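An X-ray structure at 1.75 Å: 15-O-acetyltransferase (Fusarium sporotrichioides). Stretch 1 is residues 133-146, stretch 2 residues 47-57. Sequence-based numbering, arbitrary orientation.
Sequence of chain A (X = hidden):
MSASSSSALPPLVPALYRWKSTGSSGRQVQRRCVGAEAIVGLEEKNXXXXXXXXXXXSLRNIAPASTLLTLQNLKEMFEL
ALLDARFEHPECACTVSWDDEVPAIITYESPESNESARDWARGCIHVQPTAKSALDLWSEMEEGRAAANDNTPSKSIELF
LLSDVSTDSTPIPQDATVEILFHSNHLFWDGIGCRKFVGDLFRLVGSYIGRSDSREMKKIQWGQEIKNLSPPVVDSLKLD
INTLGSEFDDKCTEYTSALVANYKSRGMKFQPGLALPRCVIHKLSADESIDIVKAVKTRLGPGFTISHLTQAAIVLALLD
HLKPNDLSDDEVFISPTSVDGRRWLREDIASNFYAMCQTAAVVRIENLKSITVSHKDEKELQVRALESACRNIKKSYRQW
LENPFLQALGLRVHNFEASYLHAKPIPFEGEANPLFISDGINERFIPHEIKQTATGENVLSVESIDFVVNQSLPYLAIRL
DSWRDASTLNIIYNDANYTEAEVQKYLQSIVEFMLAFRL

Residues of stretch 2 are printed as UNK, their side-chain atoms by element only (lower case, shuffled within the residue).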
# COMPACT_ATOMS: atom_id res chain seq x y z
N SER A 133 -16.79 11.20 6.10
CA SER A 133 -16.14 9.88 6.12
C SER A 133 -14.61 10.03 6.13
O SER A 133 -14.09 11.12 5.88
CB SER A 133 -16.54 9.08 4.88
OG SER A 133 -15.91 9.60 3.72
N ALA A 134 -13.91 8.93 6.38
CA ALA A 134 -12.45 8.93 6.29
C ALA A 134 -11.96 9.36 4.89
O ALA A 134 -11.01 10.14 4.76
CB ALA A 134 -11.88 7.54 6.69
N LEU A 135 -12.60 8.84 3.83
CA LEU A 135 -12.20 9.24 2.47
C LEU A 135 -12.56 10.68 2.13
O LEU A 135 -11.88 11.30 1.33
CB LEU A 135 -12.73 8.27 1.40
CG LEU A 135 -12.02 6.89 1.46
CD1 LEU A 135 -12.62 5.93 0.45
CD2 LEU A 135 -10.51 6.97 1.29
N ASP A 136 -13.63 11.21 2.73
CA ASP A 136 -13.96 12.64 2.59
C ASP A 136 -12.81 13.47 3.13
O ASP A 136 -12.40 14.45 2.53
CB ASP A 136 -15.22 13.01 3.39
CG ASP A 136 -16.51 12.54 2.76
OD1 ASP A 136 -16.52 12.19 1.57
OD2 ASP A 136 -17.52 12.49 3.49
N LEU A 137 -12.29 13.05 4.27
CA LEU A 137 -11.16 13.75 4.89
C LEU A 137 -9.88 13.63 4.06
O LEU A 137 -9.12 14.60 3.94
CB LEU A 137 -10.94 13.21 6.30
CG LEU A 137 -9.79 13.86 7.07
CD1 LEU A 137 -9.97 15.38 7.18
CD2 LEU A 137 -9.68 13.17 8.46
N TRP A 138 -9.65 12.47 3.46
CA TRP A 138 -8.52 12.34 2.54
C TRP A 138 -8.62 13.42 1.46
O TRP A 138 -7.64 14.15 1.18
CB TRP A 138 -8.55 10.93 1.92
CG TRP A 138 -7.56 10.75 0.78
CD1 TRP A 138 -6.23 10.90 0.85
CD2 TRP A 138 -7.87 10.42 -0.57
NE1 TRP A 138 -5.65 10.68 -0.39
CE2 TRP A 138 -6.65 10.39 -1.28
CE3 TRP A 138 -9.06 10.15 -1.25
CZ2 TRP A 138 -6.57 10.07 -2.63
CZ3 TRP A 138 -8.99 9.84 -2.61
CH2 TRP A 138 -7.75 9.80 -3.29
N SER A 139 -9.79 13.52 0.84
CA SER A 139 -10.04 14.51 -0.21
C SER A 139 -9.70 15.91 0.30
O SER A 139 -9.03 16.69 -0.39
CB SER A 139 -11.51 14.45 -0.66
OG SER A 139 -11.75 13.23 -1.37
N GLU A 140 -10.16 16.22 1.50
CA GLU A 140 -9.98 17.54 2.07
C GLU A 140 -8.51 17.81 2.33
O GLU A 140 -8.01 18.92 2.08
CB GLU A 140 -10.81 17.64 3.35
CG GLU A 140 -10.53 18.85 4.16
CD GLU A 140 -11.19 18.78 5.51
OE1 GLU A 140 -10.59 19.29 6.48
OE2 GLU A 140 -12.30 18.21 5.58
N MET A 141 -7.80 16.79 2.82
CA MET A 141 -6.40 16.93 3.15
C MET A 141 -5.56 17.12 1.88
O MET A 141 -4.63 17.96 1.84
CB MET A 141 -5.92 15.71 3.94
CG MET A 141 -6.42 15.70 5.36
SD MET A 141 -5.95 14.12 6.17
CE MET A 141 -4.18 14.27 6.26
N GLU A 142 -5.93 16.40 0.84
CA GLU A 142 -5.21 16.53 -0.42
C GLU A 142 -5.51 17.87 -1.09
O GLU A 142 -4.59 18.51 -1.62
CB GLU A 142 -5.51 15.35 -1.33
CG GLU A 142 -4.83 14.08 -0.81
CD GLU A 142 -3.31 14.22 -0.69
OE1 GLU A 142 -2.69 14.90 -1.54
OE2 GLU A 142 -2.73 13.69 0.27
N GLU A 143 -6.75 18.32 -1.02
CA GLU A 143 -7.10 19.67 -1.50
C GLU A 143 -6.37 20.76 -0.68
O GLU A 143 -5.77 21.69 -1.26
CB GLU A 143 -8.63 19.87 -1.49
CG GLU A 143 -9.36 19.01 -2.53
CD GLU A 143 -10.84 18.77 -2.23
OE1 GLU A 143 -11.42 19.49 -1.37
OE2 GLU A 143 -11.43 17.85 -2.87
N GLY A 144 -6.38 20.61 0.65
CA GLY A 144 -5.69 21.52 1.56
C GLY A 144 -4.18 21.63 1.37
O GLY A 144 -3.62 22.72 1.47
N ARG A 145 -3.54 20.48 1.11
CA ARG A 145 -2.09 20.31 0.83
C ARG A 145 -1.44 21.52 0.17
O ARG A 145 -0.38 21.97 0.55
CB ARG A 145 -1.82 19.03 0.02
CG ARG A 145 -0.34 18.69 -0.10
CD ARG A 145 -0.10 17.23 -0.53
NE ARG A 145 -0.74 16.29 0.39
CZ ARG A 145 -0.43 16.17 1.68
NH1 ARG A 145 0.53 16.96 2.20
NH2 ARG A 145 -1.07 15.30 2.44
N ALA A 146 -1.98 22.03 -0.91
CA ALA A 146 -1.85 21.61 -2.28
C ALA A 146 -1.94 23.12 -2.32
O ALA A 146 -0.95 23.82 -2.54
CB ALA A 146 -3.11 20.99 -2.85
N UNK A 47 8.24 15.52 -0.52
CA UNK A 47 7.83 16.82 0.05
C UNK A 47 6.42 17.25 -0.37
O UNK A 47 5.79 18.06 0.32
c UNK A 47 8.85 17.93 -0.27
c UNK A 47 10.13 17.77 0.51
n UNK A 47 12.23 18.85 1.22
c UNK A 47 11.10 18.95 0.30
n UNK A 47 11.13 19.76 3.05
n UNK A 47 13.31 19.11 3.22
c UNK A 47 12.22 19.25 2.49
N UNK A 48 5.92 16.68 -1.47
CA UNK A 48 4.59 17.00 -1.97
C UNK A 48 3.61 15.86 -1.70
O UNK A 48 2.50 15.87 -2.21
c UNK A 48 5.24 18.61 -3.83
c UNK A 48 4.64 17.26 -3.45
n UNK A 48 4.69 17.81 -7.98
n UNK A 48 6.03 18.01 -6.10
n UNK A 48 6.79 16.85 -7.94
c UNK A 48 5.83 17.56 -7.34
c UNK A 48 5.08 18.82 -5.34
N UNK A 49 4.05 14.89 -0.88
CA UNK A 49 3.21 13.76 -0.47
C UNK A 49 2.72 12.92 -1.65
O UNK A 49 1.64 12.33 -1.58
c UNK A 49 2.00 14.26 0.35
N UNK A 50 3.53 12.85 -2.72
CA UNK A 50 3.06 12.29 -3.98
C UNK A 50 2.77 10.80 -3.90
O UNK A 50 1.95 10.33 -4.67
c UNK A 50 4.84 14.09 -6.94
c UNK A 50 2.85 14.78 -5.55
c UNK A 50 4.02 12.58 -5.14
c UNK A 50 4.19 14.05 -5.57
N UNK A 51 3.42 10.07 -2.99
CA UNK A 51 3.13 8.62 -2.82
C UNK A 51 2.55 8.24 -1.44
O UNK A 51 2.64 7.08 -1.05
c UNK A 51 5.95 8.75 -4.75
c UNK A 51 5.22 6.84 -6.63
o UNK A 51 6.71 7.80 -8.22
c UNK A 51 6.16 7.80 -6.95
c UNK A 51 4.65 6.84 -5.35
c UNK A 51 6.54 8.76 -6.01
c UNK A 51 5.00 7.79 -4.41
c UNK A 51 4.40 7.77 -3.02
N UNK A 52 1.98 9.20 -0.73
CA UNK A 52 1.53 8.97 0.66
C UNK A 52 0.49 7.85 0.69
O UNK A 52 -0.33 7.72 -0.24
c UNK A 52 1.96 11.19 1.88
o UNK A 52 3.17 11.11 1.54
c UNK A 52 0.92 10.24 1.26
o UNK A 52 1.57 12.03 2.71
N UNK A 53 0.53 7.06 1.76
CA UNK A 53 -0.42 5.96 1.99
C UNK A 53 -1.53 6.44 2.89
O UNK A 53 -1.27 7.15 3.87
c UNK A 53 2.20 3.32 3.24
c UNK A 53 1.23 3.50 0.94
c UNK A 53 0.28 4.81 2.74
c UNK A 53 1.58 4.24 2.20
N UNK A 54 -2.77 6.09 2.57
CA UNK A 54 -3.87 6.30 3.50
C UNK A 54 -4.65 5.01 3.61
O UNK A 54 -4.89 4.32 2.61
c UNK A 54 -4.30 8.76 2.90
c UNK A 54 -3.06 10.50 1.74
o UNK A 54 -3.06 12.72 2.72
c UNK A 54 -4.64 9.69 3.88
c UNK A 54 -3.42 11.40 2.74
c UNK A 54 -4.21 11.00 3.81
c UNK A 54 -4.83 7.36 2.99
c UNK A 54 -3.51 9.17 1.83
N UNK A 55 -5.05 4.69 4.84
CA UNK A 55 -5.95 3.54 5.08
C UNK A 55 -7.21 4.08 5.77
O UNK A 55 -7.12 4.69 6.84
c UNK A 55 -6.23 1.22 6.19
c UNK A 55 -2.99 1.18 6.11
c UNK A 55 -5.26 2.44 5.92
c UNK A 55 -4.01 1.92 5.18
N UNK A 56 -8.37 3.90 5.14
CA UNK A 56 -9.62 4.39 5.69
C UNK A 56 -10.36 3.20 6.27
O UNK A 56 -10.66 2.23 5.55
c UNK A 56 -10.47 5.09 4.59
N UNK A 57 -10.59 3.23 7.58
CA UNK A 57 -11.31 2.14 8.23
C UNK A 57 -12.63 2.71 8.74
O UNK A 57 -12.67 3.80 9.30
c UNK A 57 -9.17 0.82 8.83
o UNK A 57 -10.20 2.35 10.42
c UNK A 57 -10.49 1.43 9.36
O HOH W 1 3.16 18.16 1.29
O HOH W 2 -0.34 14.45 -3.17

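Position 47 carries three carbons, a nitrogen, then a carbon bearing two more nitrogens: a guanidinium. The side chain stays out of reach of the helix; the backbone O accepts from a water that binds Arg 145 NH1 weakly. This is Arg 47. Position 48 repeats the pattern, and its side chain ends leading away from the helix, as suits a charged group at a partly exposed site. It is Arg 48, whose O lies 3.4 Å from Arg 145 CD.

Position 49 has a single side-chain carbon. This CB sits over one face of the Arg 145 guanidinium, 3.4 Å from Arg 145 CZ, a close approach that suits a small side chain. This is Ala 49. It opens a type I turn running to position 52.

Position 50 has four carbons forked at the second, which gives Leu 50; position 51 has one carbon and a six-carbon ring bearing an oxygen, which gives Tyr 51. Neither touches the helix. At position 52 two carbons end in two oxygens, near Arg 145 but beyond salt-bridge range. This is Asp 52. Its N closes the turn on Ala 49 O at 3.3 Å.

Position 53, again four carbons forked at the second, is Leu 53; it points away from the helix as the strand begins. Position 54 points toward it and carries a six-carbon ring with one oxygen. The ring receives the edge of Trp 138 on its face, and the oxygen reaches Glu 142. This is Tyr 54: its OH donates to Glu 142 OE2 at 2.7 Å, while its CE2 lies 3.3 Å from Trp 138 CD1.

Position 55 has four carbons forked at the first, one arm two carbons long: Ile 55, a beta-branched residue common in strands, pointing away. Position 56 has one carbon, a CB that meets Ala 134 CB at 3.5 Å and Leu 135 CD2 at 3.8 Å. This is Ala 56; the short side chains accompany a separation of 5.4 Å between Ala 134 CA and Ala 56 CA. Position 57, one carbon carrying an oxygen and a carbon, is Thr 57, pointing away.

The contact thus follows strand alternation: Tyr 54 and Ala 56 face a helix running roughly antiparallel, at 150°. Apolar packing at the alanines gives way to the aromatic pair, then to a polar cluster. There Glu 142 accepts from Tyr 54 and holds Arg 145 in a salt bridge, Glu 142 OE1 to Arg 145 NE 3.1 Å, and one face of the guanidinium lies against Ala 49 CB.

Stretch 2 (47-57) RRALYDLYIAT
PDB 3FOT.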